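Local coordinates for bilirubin-inducible fluorescent protein UnaG (Anguilla japonica, PDB 4I3B) that binds unconjugated bilirubin with high affinity inside a beta-barrel and, once loaded, emits green fluorescence on excitation, at residues A[17-22]-A[33-38]; A[48-53]-A[68-73]; A[84-89]-A[99-104]. All blocks are in the same frame, centred on the assembly; numbering follows the deposited sequence. Where two conformers were deposited one is given.

Contact 1: residues A[17-22]-A[33-38]. With BLR (3-[5-[(Z)-(4-ethenyl-3-methyl-5-oxidanylidene-pyrrol-2-ylidene)methyl]-2-[[5-[(Z)-(3-ethenyl-4-methyl-5-oxidanylidene-pyrrol-2-ylidene)methyl]-3-(3-hydroxy-3-oxopropyl)-4-methyl-1H-pyrrol-2-yl]methyl]-4-methyl-1H-pyrrol-3-yl]propanoic acid), chain G.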
loop_
_atom_site.group_PDB
_atom_site.type_symbol
_atom_site.label_atom_id
_atom_site.label_comp_id
_atom_site.label_asym_id
_atom_site.label_seq_id
_atom_site.Cartn_x
_atom_site.Cartn_y
_atom_site.Cartn_z
ATOM N N PHE A 17 -5.190 -11.373 -0.551
ATOM C CA PHE A 17 -4.142 -10.506 -1.074
ATOM C C PHE A 17 -3.461 -11.104 -2.313
ATOM O O PHE A 17 -3.253 -10.412 -3.309
ATOM C CB PHE A 17 -3.138 -10.165 0.028
ATOM C CG PHE A 17 -2.085 -9.144 -0.386
ATOM C CD1 PHE A 17 -2.415 -7.969 -1.048
ATOM C CD2 PHE A 17 -0.747 -9.381 -0.089
ATOM C CE1 PHE A 17 -1.434 -7.065 -1.392
ATOM C CE2 PHE A 17 0.225 -8.457 -0.427
ATOM C CZ PHE A 17 -0.122 -7.316 -1.100
ATOM N N GLY A 18 -3.151 -12.399 -2.276
ATOM C CA GLY A 18 -2.584 -13.017 -3.454
ATOM C C GLY A 18 -3.476 -12.919 -4.661
ATOM O O GLY A 18 -2.987 -12.740 -5.776
ATOM N N GLU A 19 -4.780 -13.067 -4.447
ATOM C CA GLU A 19 -5.750 -12.949 -5.545
ATOM C C GLU A 19 -5.753 -11.525 -6.123
ATOM O O GLU A 19 -5.784 -11.330 -7.346
ATOM C CB GLU A 19 -7.141 -13.343 -5.043
ATOM C CG GLU A 19 -7.260 -14.828 -4.713
ATOM C CD GLU A 19 -6.797 -15.273 -3.300
ATOM O OE1 GLU A 19 -6.165 -14.522 -2.525
ATOM O OE2 GLU A 19 -7.112 -16.434 -2.939
ATOM N N TYR A 20 -5.639 -10.517 -5.253
ATOM C CA TYR A 20 -5.505 -9.131 -5.693
ATOM C C TYR A 20 -4.227 -8.970 -6.509
ATOM O O TYR A 20 -4.227 -8.348 -7.582
ATOM C CB TYR A 20 -5.516 -8.182 -4.484
ATOM C CG TYR A 20 -5.127 -6.791 -4.892
ATOM C CD1 TYR A 20 -6.058 -5.927 -5.435
ATOM C CD2 TYR A 20 -3.804 -6.348 -4.791
ATOM C CE1 TYR A 20 -5.685 -4.664 -5.845
ATOM C CE2 TYR A 20 -3.430 -5.089 -5.207
ATOM C CZ TYR A 20 -4.354 -4.253 -5.723
ATOM O OH TYR A 20 -3.949 -3.001 -6.138
ATOM N N LEU A 21 -3.117 -9.538 -6.031
ATOM C CA LEU A 21 -1.857 -9.396 -6.745
ATOM C C LEU A 21 -1.918 -10.049 -8.135
ATOM O O LEU A 21 -1.405 -9.506 -9.110
ATOM C CB LEU A 21 -0.694 -9.937 -5.899
ATOM C CG LEU A 21 -0.404 -9.158 -4.603
ATOM C CD1 LEU A 21 0.703 -9.866 -3.854
ATOM C CD2 LEU A 21 0.025 -7.741 -4.918
ATOM N N LYS A 22 -2.580 -11.203 -8.223
ATOM C CA LYS A 22 -2.810 -11.841 -9.526
ATOM C C LYS A 22 -3.655 -10.951 -10.450
ATOM O O LYS A 22 -3.408 -10.879 -11.659
ATOM C CB LYS A 22 -3.485 -13.214 -9.369
ATOM C CG LYS A 22 -3.977 -13.815 -10.682
ATOM C CD LYS A 22 -4.379 -15.289 -10.530
ATOM C CE LYS A 22 -4.949 -15.851 -11.834
ATOM N NZ LYS A 22 -4.595 -17.281 -12.025
ATOM N N GLY A 33 4.056 -15.366 -3.125
ATOM C CA GLY A 33 5.028 -14.827 -2.185
ATOM C C GLY A 33 4.461 -13.631 -1.435
ATOM O O GLY A 33 4.525 -13.556 -0.205
ATOM N N GLY A 34 3.895 -12.686 -2.178
ATOM C CA GLY A 34 3.297 -11.508 -1.562
ATOM C C GLY A 34 2.225 -11.861 -0.547
ATOM O O GLY A 34 2.133 -11.270 0.537
ATOM N N ASP A 35 1.396 -12.842 -0.878
ATOM C CA ASP A 35 0.354 -13.251 0.049
ATOM C C ASP A 35 0.915 -13.675 1.402
ATOM O O ASP A 35 0.273 -13.433 2.414
ATOM C CB ASP A 35 -0.510 -14.374 -0.513
ATOM C CG ASP A 35 -1.765 -14.618 0.305
ATOM O OD1 ASP A 35 -2.706 -13.808 0.192
ATOM O OD2 ASP A 35 -1.818 -15.599 1.068
ATOM N N ALA A 36 2.112 -14.255 1.410
ATOM C CA ALA A 36 2.727 -14.773 2.628
ATOM C C ALA A 36 3.531 -13.745 3.392
ATOM O O ALA A 36 3.990 -14.033 4.488
ATOM C CB ALA A 36 3.627 -15.988 2.280
ATOM N N THR A 37 3.735 -12.552 2.835
ATOM C CA THR A 37 4.586 -11.571 3.507
ATOM C C THR A 37 4.009 -11.049 4.820
ATOM O O THR A 37 2.800 -11.035 5.026
ATOM C CB THR A 37 4.896 -10.348 2.600
ATOM O OG1 THR A 37 3.683 -9.738 2.134
ATOM C CG2 THR A 37 5.747 -10.778 1.413
ATOM N N THR A 38 4.907 -10.596 5.687
ATOM C CA THR A 38 4.524 -9.905 6.906
ATOM C C THR A 38 5.257 -8.560 6.928
ATOM O O THR A 38 6.281 -8.399 7.584
ATOM C CB THR A 38 4.842 -10.752 8.139
ATOM O OG1 THR A 38 6.212 -11.150 8.075
ATOM C CG2 THR A 38 3.948 -12.017 8.178
HETATM C CHA BLR G . 3.023 -2.854 1.082
HETATM N NA BLR G . 2.528 -0.376 1.173
HETATM C C1A BLR G . 3.250 -1.411 0.668
HETATM C C2A BLR G . 4.089 -0.935 -0.326
HETATM C C3A BLR G . 3.844 0.435 -0.426
HETATM C C4A BLR G . 2.877 0.758 0.518
HETATM C CMA BLR G . 4.513 1.397 -1.361
HETATM C CAA BLR G . 5.072 -1.744 -1.115
HETATM C CBA BLR G . 4.600 -2.058 -2.479
HETATM C CGA BLR G . 5.582 -2.830 -3.284
HETATM O O1A BLR G . 6.450 -3.565 -2.731
HETATM O O2A BLR G . 5.521 -2.674 -4.557
HETATM C CHB BLR G . 2.357 2.117 0.741
HETATM N NB BLR G . 1.304 1.842 2.943
HETATM C C1B BLR G . 1.670 2.615 1.819
HETATM C C2B BLR G . 1.183 3.923 2.001
HETATM C C3B BLR G . 0.581 4.045 3.128
HETATM C C4B BLR G . 0.534 2.735 3.899
HETATM C CMB BLR G . 1.393 5.019 0.974
HETATM O OB BLR G . 0.091 2.394 4.941
HETATM C CAB BLR G . -0.047 5.264 3.696
HETATM C CBB BLR G . -0.685 5.314 4.904
HETATM N NC BLR G . 4.722 -7.056 -1.630
HETATM C C1C BLR G . 5.772 -8.121 -1.986
HETATM C C2C BLR G . 5.412 -8.399 -3.405
HETATM C C3C BLR G . 4.421 -7.679 -3.802
HETATM C C4C BLR G . 3.941 -6.832 -2.819
HETATM C CMC BLR G . 6.215 -9.383 -4.188
HETATM O OC BLR G . 6.596 -8.578 -1.245
HETATM C CAC BLR G . 3.839 -7.663 -5.157
HETATM C CBC BLR G . 3.699 -8.779 -5.913
HETATM C CHD BLR G . 2.924 -5.937 -2.882
HETATM N ND BLR G . 3.195 -4.571 -0.734
HETATM C C1D BLR G . 2.569 -4.929 -1.870
HETATM C C2D BLR G . 1.368 -4.076 -1.982
HETATM C C3D BLR G . 1.326 -3.245 -0.893
HETATM C C4D BLR G . 2.513 -3.508 -0.060
HETATM C CMD BLR G . 0.399 -4.188 -3.112
HETATM C CAD BLR G . 0.275 -2.199 -0.640
HETATM C CBD BLR G . -0.746 -2.703 0.361
HETATM C CGD BLR G . -0.265 -2.512 1.754
HETATM O O1D BLR G . -0.154 -3.504 2.496
HETATM O O2D BLR G . -0.009 -1.372 2.208
HETATM O O HOH W 1 -4.178 -12.580 2.047
HETATM O O HOH W 2 -5.102 -15.311 -0.154
#
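The Phe17 ring turns its edge to Gly34. Its CD2 lies 3.5 Å from Gly34 O, which sits in the ring plane. Bilirubin meets the same rim further on, with Phe17 CZ 3.7 Å from C2D. Leu21 CD1 packs on one ring face, off centre toward the rim. Arg132 makes a cation-pi contact with this ring. CG of Phe17 stands anti to its backbone N (chi1 -174°), and the CB bond points toward residues 33-38.

Leu21 CD1 also rests against Gly34 CA at 3.8 Å. A beta carbon on Gly34 would collide with that methyl, so the glycine allows the close approach. Gly34 O takes two bonds, from Thr37 N and from Thr37 OG1, the latter at 2.7 Å. Thr37 OG1 is hydrogen-bonded to Arg132 as well.

The polar link is on the outer side. Gly18 N donates to Asp35 OD1 at 2.9 Å, reaching the carboxylate on its anti side. Two waters also donate to OD1. One accepts from Phe17 N. The other bridges to Glu19 OE1, which is 4.5 Å from Asp35 OD1; this water probably eases the repulsion between the two acids.

Helices 17-23 and 28-36 form the helix-turn-helix lid characteristic of fatty-acid binding proteins, here closing over one end of bilirubin.

Contact 2: residues A[48-53]-A[68-73]. With BLR (3-[5-[(Z)-(4-ethenyl-3-methyl-5-oxidanylidene-pyrrol-2-ylidene)methyl]-2-[[5-[(Z)-(3-ethenyl-4-methyl-5-oxidanylidene-pyrrol-2-ylidene)methyl]-3-(3-hydroxy-3-oxopropyl)-4-methyl-1H-pyrrol-2-yl]methyl]-4-methyl-1H-pyrrol-3-yl]propanoic acid), chain G.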
loop_
_atom_site.group_PDB
_atom_site.type_symbol
_atom_site.label_atom_id
_atom_site.label_comp_id
_atom_site.label_asym_id
_atom_site.label_seq_id
_atom_site.Cartn_x
_atom_site.Cartn_y
_atom_site.Cartn_z
ATOM N N GLY A 48 1.967 18.156 6.395
ATOM C CA GLY A 48 0.595 17.695 6.312
ATOM C C GLY A 48 0.193 17.342 4.892
ATOM O O GLY A 48 -0.950 16.939 4.657
ATOM N N ASP A 49 1.112 17.480 3.938
ATOM C CA ASP A 49 0.804 17.118 2.553
ATOM C C ASP A 49 1.922 16.379 1.828
ATOM O O ASP A 49 1.796 16.116 0.644
ATOM C CB ASP A 49 0.412 18.356 1.745
ATOM C CG ASP A 49 1.589 19.256 1.453
ATOM O OD1 ASP A 49 2.656 19.070 2.084
ATOM O OD2 ASP A 49 1.446 20.161 0.604
ATOM N N LYS A 50 3.015 16.050 2.518
ATOM C CA LYS A 50 4.078 15.232 1.918
ATOM C C LYS A 50 4.333 14.031 2.799
ATOM O O LYS A 50 4.352 14.152 4.025
ATOM C CB LYS A 50 5.367 16.034 1.749
ATOM C CG LYS A 50 5.308 17.036 0.578
ATOM C CD LYS A 50 6.533 17.964 0.560
ATOM C CE LYS A 50 6.427 19.084 1.602
ATOM N NZ LYS A 50 5.198 19.950 1.423
ATOM N N MET A 51 4.512 12.864 2.184
ATOM C CA MET A 51 4.769 11.634 2.935
ATOM C C MET A 51 5.879 10.822 2.324
ATOM O O MET A 51 6.111 10.850 1.118
ATOM C CB MET A 51 3.494 10.762 2.996
ATOM C CG MET A 51 2.322 11.483 3.630
ATOM S SD MET A 51 0.808 10.501 3.725
ATOM C CE MET A 51 1.275 9.185 4.838
ATOM N N THR A 52 6.552 10.065 3.181
ATOM C CA THR A 52 7.485 9.035 2.750
ATOM C C THR A 52 7.091 7.756 3.446
ATOM O O THR A 52 6.826 7.766 4.647
ATOM C CB THR A 52 8.904 9.397 3.149
ATOM O OG1 THR A 52 9.291 10.583 2.454
ATOM C CG2 THR A 52 9.868 8.300 2.806
ATOM N N VAL A 53 7.007 6.666 2.700
ATOM C CA VAL A 53 6.705 5.368 3.296
ATOM C C VAL A 53 7.841 4.421 2.912
ATOM O O VAL A 53 8.115 4.221 1.719
ATOM C CB VAL A 53 5.349 4.788 2.844
ATOM C CG1 VAL A 53 5.090 3.436 3.560
ATOM C CG2 VAL A 53 4.237 5.753 3.181
ATOM N N LYS A 68 7.712 8.173 -2.073
ATOM C CA LYS A 68 7.703 9.545 -1.588
ATOM C C LYS A 68 6.756 10.330 -2.474
ATOM O O LYS A 68 6.880 10.272 -3.697
ATOM C CB LYS A 68 9.098 10.178 -1.717
ATOM C CG LYS A 68 10.183 9.590 -0.851
ATOM C CD LYS A 68 11.443 10.458 -0.902
ATOM C CE LYS A 68 12.399 10.120 0.233
ATOM N NZ LYS A 68 13.652 10.934 0.197
ATOM N N PHE A 69 5.843 11.087 -1.884
ATOM C CA PHE A 69 4.881 11.831 -2.679
ATOM C C PHE A 69 4.337 13.051 -1.961
ATOM O O PHE A 69 4.419 13.167 -0.732
ATOM C CB PHE A 69 3.706 10.923 -3.085
ATOM C CG PHE A 69 3.032 10.248 -1.911
ATOM C CD1 PHE A 69 2.018 10.903 -1.207
ATOM C CD2 PHE A 69 3.399 8.965 -1.519
ATOM C CE1 PHE A 69 1.375 10.279 -0.113
ATOM C CE2 PHE A 69 2.770 8.354 -0.437
ATOM C CZ PHE A 69 1.764 9.016 0.262
ATOM N N LYS A 70 3.779 13.946 -2.760
ATOM C CA LYS A 70 3.021 15.078 -2.283
ATOM C C LYS A 70 1.548 14.834 -2.626
ATOM O O LYS A 70 1.224 14.438 -3.745
ATOM C CB LYS A 70 3.558 16.346 -2.958
ATOM C CG LYS A 70 2.774 17.608 -2.647
ATOM C CD LYS A 70 3.526 18.847 -3.108
ATOM C CE LYS A 70 2.591 20.035 -3.248
ATOM N NZ LYS A 70 1.946 20.431 -1.960
ATOM N N LEU A 71 0.643 15.067 -1.681
ATOM C CA LEU A 71 -0.774 14.857 -1.950
ATOM C C LEU A 71 -1.181 15.601 -3.205
ATOM O O LEU A 71 -0.843 16.782 -3.383
ATOM C CB LEU A 71 -1.639 15.335 -0.782
ATOM C CG LEU A 71 -1.407 14.589 0.531
ATOM C CD1 LEU A 71 -2.238 15.190 1.652
ATOM C CD2 LEU A 71 -1.737 13.122 0.363
ATOM N N GLY A 72 -1.922 14.926 -4.068
ATOM C CA GLY A 72 -2.445 15.527 -5.270
ATOM C C GLY A 72 -1.498 15.552 -6.450
ATOM O O GLY A 72 -1.897 15.954 -7.532
ATOM N N GLU A 73 -0.245 15.165 -6.247
ATOM C CA GLU A 73 0.761 15.234 -7.301
ATOM C C GLU A 73 1.092 13.842 -7.819
ATOM O O GLU A 73 1.565 12.987 -7.077
ATOM C CB GLU A 73 2.039 15.927 -6.798
ATOM C CG GLU A 73 3.158 16.059 -7.859
ATOM C CD GLU A 73 4.480 16.550 -7.287
ATOM O OE1 GLU A 73 4.911 17.660 -7.673
ATOM O OE2 GLU A 73 5.106 15.815 -6.486
HETATM C CHA BLR G . 3.023 -2.854 1.082
HETATM N NA BLR G . 2.528 -0.376 1.173
HETATM C C1A BLR G . 3.250 -1.411 0.668
HETATM C C2A BLR G . 4.089 -0.935 -0.326
HETATM C C3A BLR G . 3.844 0.435 -0.426
HETATM C C4A BLR G . 2.877 0.758 0.518
HETATM C CMA BLR G . 4.513 1.397 -1.361
HETATM C CAA BLR G . 5.072 -1.744 -1.115
HETATM C CBA BLR G . 4.600 -2.058 -2.479
HETATM C CGA BLR G . 5.582 -2.830 -3.284
HETATM O O1A BLR G . 6.450 -3.565 -2.731
HETATM O O2A BLR G . 5.521 -2.674 -4.557
HETATM C CHB BLR G . 2.357 2.117 0.741
HETATM N NB BLR G . 1.304 1.842 2.943
HETATM C C1B BLR G . 1.670 2.615 1.819
HETATM C C2B BLR G . 1.183 3.923 2.001
HETATM C C3B BLR G . 0.581 4.045 3.128
HETATM C C4B BLR G . 0.534 2.735 3.899
HETATM C CMB BLR G . 1.393 5.019 0.974
HETATM O OB BLR G . 0.091 2.394 4.941
HETATM C CAB BLR G . -0.047 5.264 3.696
HETATM C CBB BLR G . -0.685 5.314 4.904
HETATM N NC BLR G . 4.722 -7.056 -1.630
HETATM C C1C BLR G . 5.772 -8.121 -1.986
HETATM C C2C BLR G . 5.412 -8.399 -3.405
HETATM C C3C BLR G . 4.421 -7.679 -3.802
HETATM C C4C BLR G . 3.941 -6.832 -2.819
HETATM C CMC BLR G . 6.215 -9.383 -4.188
HETATM O OC BLR G . 6.596 -8.578 -1.245
HETATM C CAC BLR G . 3.839 -7.663 -5.157
HETATM C CBC BLR G . 3.699 -8.779 -5.913
HETATM C CHD BLR G . 2.924 -5.937 -2.882
HETATM N ND BLR G . 3.195 -4.571 -0.734
HETATM C C1D BLR G . 2.569 -4.929 -1.870
HETATM C C2D BLR G . 1.368 -4.076 -1.982
HETATM C C3D BLR G . 1.326 -3.245 -0.893
HETATM C C4D BLR G . 2.513 -3.508 -0.060
HETATM C CMD BLR G . 0.399 -4.188 -3.112
HETATM C CAD BLR G . 0.275 -2.199 -0.640
HETATM C CBD BLR G . -0.746 -2.703 0.361
HETATM C CGD BLR G . -0.265 -2.512 1.754
HETATM O O1D BLR G . -0.154 -3.504 2.496
HETATM O O2D BLR G . -0.009 -1.372 2.208
#
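Charged groups meet at Asp49, whose carboxylate lies between two lysines. Lys70 NZ forms a salt bridge with Asp49 OD2 at 2.6 Å. This bridge rests on one of two modelled positions of Lys70 and is less certain than the Lys50 bond. Lys50 NZ bonds the other oxygen, Asp49 OD1, on its syn side at 2.8 Å. The Lys50 chain bends at its last two torsions to reach back to its neighbour. An alanine here would probably leave Lys50 NZ, and Lys70 NZ in the modelled conformer, without their shared negative partner.

Backbone bonds zip the strands antiparallel. Met51 and Phe69 are a hydrogen-bonded pair, with Met51 N to Phe69 O at 2.9 Å and a return bond from Phe69 N to Met51 O. Leu71 N continues the ladder to Asp49 O at 2.8 Å. A classic beta bulge at Asp49 and Lys50 faces strand 40-46. A type II turn from Lys70 to Glu73 ends the pairing, with Gly72 at a positive phi.

These strands, 50-56 and 64-70, form a hairpin of the fatty-acid binding protein barrel. Strand 64-70 borders the gap in the sheet that marks this fold.

Apolar packing is on the face of Met51 and Phe69. Phe69 CZ touches Met51 CB at 3.7 Å. Met51 SD lies 4.9 Å from the Phe69 ring centroid, an oblique Met-aromatic contact. Met51 O sits over one ring face, toward the rim. The bilirubin methyl CMB meets the ring edge, 3.9 Å from Phe69 CE2. Val53 CG2 touches the same methyl at 3.7 Å.

Contact 3: residues A[84-89]-A[99-104]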
loop_
_atom_site.group_PDB
_atom_site.type_symbol
_atom_site.label_atom_id
_atom_site.label_comp_id
_atom_site.label_asym_id
_atom_site.label_seq_id
_atom_site.Cartn_x
_atom_site.Cartn_y
_atom_site.Cartn_z
ATOM N N LYS A 84 4.750 -2.075 -15.497
ATOM C CA LYS A 84 5.423 -0.969 -16.163
ATOM C C LYS A 84 4.521 0.211 -16.398
ATOM O O LYS A 84 3.328 0.070 -16.660
ATOM C CB LYS A 84 5.967 -1.422 -17.507
ATOM C CG LYS A 84 6.965 -2.495 -17.374
ATOM C CD LYS A 84 7.838 -2.278 -16.153
ATOM C CE LYS A 84 8.828 -3.393 -16.057
ATOM N NZ LYS A 84 9.477 -3.615 -17.368
ATOM N N GLY A 85 5.110 1.388 -16.323
ATOM C CA GLY A 85 4.387 2.597 -16.633
ATOM C C GLY A 85 3.388 3.020 -15.588
ATOM O O GLY A 85 2.397 3.664 -15.911
ATOM N N VAL A 86 3.635 2.665 -14.338
ATOM C CA VAL A 86 2.692 2.999 -13.281
ATOM C C VAL A 86 2.795 4.465 -12.891
ATOM O O VAL A 86 3.887 4.953 -12.536
ATOM C CB VAL A 86 2.915 2.104 -12.044
ATOM C CG1 VAL A 86 1.954 2.493 -10.949
ATOM C CG2 VAL A 86 2.734 0.648 -12.435
ATOM N N LYS A 87 1.646 5.138 -12.906
ATOM C CA LYS A 87 1.531 6.512 -12.464
ATOM C C LYS A 87 0.614 6.480 -11.267
ATOM O O LYS A 87 -0.482 5.932 -11.344
ATOM C CB LYS A 87 0.911 7.378 -13.562
ATOM C CG LYS A 87 1.734 7.415 -14.840
ATOM C CD LYS A 87 3.028 8.185 -14.649
ATOM C CE LYS A 87 3.664 8.546 -15.976
ATOM N NZ LYS A 87 4.796 9.479 -15.785
ATOM N N SER A 88 1.061 7.068 -10.173
ATOM C CA SER A 88 0.350 6.991 -8.893
ATOM C C SER A 88 -0.020 8.383 -8.377
ATOM O O SER A 88 0.676 9.361 -8.658
ATOM C CB SER A 88 1.233 6.302 -7.871
ATOM O OG SER A 88 1.480 4.992 -8.346
ATOM N N VAL A 89 -1.088 8.462 -7.601
ATOM C CA VAL A 89 -1.451 9.723 -6.979
ATOM C C VAL A 89 -2.188 9.417 -5.687
ATOM O O VAL A 89 -2.931 8.426 -5.599
ATOM C CB VAL A 89 -2.294 10.623 -7.923
ATOM C CG1 VAL A 89 -3.682 10.026 -8.181
ATOM C CG2 VAL A 89 -2.356 12.056 -7.381
ATOM N N TYR A 99 -5.233 6.057 -2.604
ATOM C CA TYR A 99 -4.052 5.911 -3.453
ATOM C C TYR A 99 -4.491 5.206 -4.730
ATOM O O TYR A 99 -5.078 4.109 -4.669
ATOM C CB TYR A 99 -3.048 5.059 -2.665
ATOM C CG TYR A 99 -1.621 4.957 -3.162
ATOM C CD1 TYR A 99 -1.283 4.449 -4.418
ATOM C CD2 TYR A 99 -0.588 5.339 -2.322
ATOM C CE1 TYR A 99 0.097 4.306 -4.811
ATOM C CE2 TYR A 99 0.730 5.210 -2.700
ATOM C CZ TYR A 99 1.075 4.698 -3.921
ATOM O OH TYR A 99 2.409 4.575 -4.236
ATOM N N VAL A 100 -4.275 5.858 -5.872
ATOM C CA VAL A 100 -4.702 5.285 -7.158
ATOM C C VAL A 100 -3.494 5.117 -8.056
ATOM O O VAL A 100 -2.683 6.038 -8.205
ATOM C CB VAL A 100 -5.764 6.158 -7.864
ATOM C CG1 VAL A 100 -6.120 5.585 -9.270
ATOM C CG2 VAL A 100 -6.992 6.288 -6.980
ATOM N N GLN A 101 -3.370 3.918 -8.636
ATOM C CA GLN A 101 -2.361 3.615 -9.640
ATOM C C GLN A 101 -3.016 3.398 -10.997
ATOM O O GLN A 101 -4.037 2.693 -11.080
ATOM C CB GLN A 101 -1.608 2.342 -9.251
ATOM C CG GLN A 101 -0.739 2.481 -8.010
ATOM C CD GLN A 101 -0.204 1.155 -7.539
ATOM O OE1 GLN A 101 -0.828 0.119 -7.767
ATOM N NE2 GLN A 101 0.938 1.172 -6.874
ATOM N N LYS A 102 -2.404 3.984 -12.031
ATOM C CA LYS A 102 -2.863 3.830 -13.403
ATOM C C LYS A 102 -1.730 3.314 -14.264
ATOM O O LYS A 102 -0.605 3.801 -14.169
ATOM C CB LYS A 102 -3.293 5.184 -13.963
ATOM C CG LYS A 102 -4.448 5.799 -13.187
ATOM C CD LYS A 102 -4.769 7.202 -13.670
ATOM C CE LYS A 102 -5.591 7.961 -12.632
ATOM N NZ LYS A 102 -5.624 9.451 -12.868
ATOM N N TRP A 103 -2.011 2.320 -15.110
ATOM C CA TRP A 103 -0.980 1.724 -15.941
ATOM C C TRP A 103 -1.684 0.954 -17.024
ATOM O O TRP A 103 -2.718 0.342 -16.777
ATOM C CB TRP A 103 -0.061 0.785 -15.123
ATOM C CG TRP A 103 -0.641 -0.588 -14.884
ATOM C CD1 TRP A 103 -0.300 -1.740 -15.519
ATOM C CD2 TRP A 103 -1.685 -0.937 -13.966
ATOM N NE1 TRP A 103 -1.071 -2.791 -15.061
ATOM C CE2 TRP A 103 -1.942 -2.315 -14.125
ATOM C CE3 TRP A 103 -2.445 -0.219 -13.047
ATOM C CZ2 TRP A 103 -2.900 -2.982 -13.381
ATOM C CZ3 TRP A 103 -3.407 -0.879 -12.316
ATOM C CH2 TRP A 103 -3.608 -2.262 -12.468
ATOM N N ASP A 104 -1.173 1.036 -18.246
ATOM C CA ASP A 104 -1.715 0.247 -19.352
ATOM C C ASP A 104 -3.242 0.375 -19.489
ATOM O O ASP A 104 -3.926 -0.590 -19.810
ATOM C CB ASP A 104 -1.340 -1.227 -19.162
ATOM C CG ASP A 104 -1.585 -2.072 -20.408
ATOM O OD1 ASP A 104 -1.464 -1.546 -21.543
ATOM O OD2 ASP A 104 -1.888 -3.276 -20.238
HETATM O O HOH W 3 1.041 2.715 -18.911
HETATM O O HOH W 4 -2.718 7.561 -10.695
#
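Lys87 O is held by two strong donors. Lys102 N bonds it at 2.8 Å, and a water donates to it at the same distance. Gln101 CA adds a weaker CA-H...O contact. The water also donates to Val100 O, 2.9 Å away, and so bridges two carbonyls of facing strands. Val100 O accepts from Val89 N too, but that bond is more bent, with an angle of 149° at the hydrogen. The return bonds, Lys87 N to Lys102 O and Val100 N to Val89 O, complete two antiparallel hydrogen-bonded pairs.

Between them Ser88 and Gln101 form a non-hydrogen-bonded pair. Ser88 OG lies 3.4 Å from Gln101 CG. Ser88 OG is hydrogen-bonded to Glu77 OE1, which also bonds Tyr99 OH and Gln101 NE2. Three side chains thus converge on one carboxylate oxygen. Gln101 OE1 is bonded to Arg83 and Tyr110.

The strands belong to the hairpin 86-93 and 96-103 of the fatty-acid binding protein barrel. Ser88, Gln101 and Tyr99 face its interior, where Tyr99 touches bilirubin. Lys87, Val89, Val100 and Lys102 are on the outer face. Lys87 NZ makes a salt bridge with Asp76.

Tyr99 CE1 packs on Ser88 CB at 3.8 Å. Val86 spreads its methyls over two partners. CG1 is 3.9 Å from Gln101 CB, and CG2 lies equally near Trp103 CB. Trp103 CB also lies 3.8 Å from Lys84 O. The indole makes a cation-pi contact with Arg83.

Contacts 1 and 2 lie on opposite sides of the chain's centre, with their centres about 25 Å apart. Bilirubin spans the space between them. Contact 1 meets one terminal ring of the pigment and the inner pyrrole next to it; Thr37 CG2 lies 3.6 Å from the OC atom of that terminal ring. Contact 2 meets the other terminal ring. Contact 3 reaches the ligand through Tyr99. It touches contact 2, with Val89 CG2 3.7 Å from Gly72 C, and both belong to the same sheet. Contacts 1 and 3 do not touch; their nearest atoms are about 5 Å apart. Ser80, Thr61, Tyr134, Arg132, Arg112 and Asn57 hydrogen-bond the pigment, while contacts 1 and 2 supply mainly apolar wall.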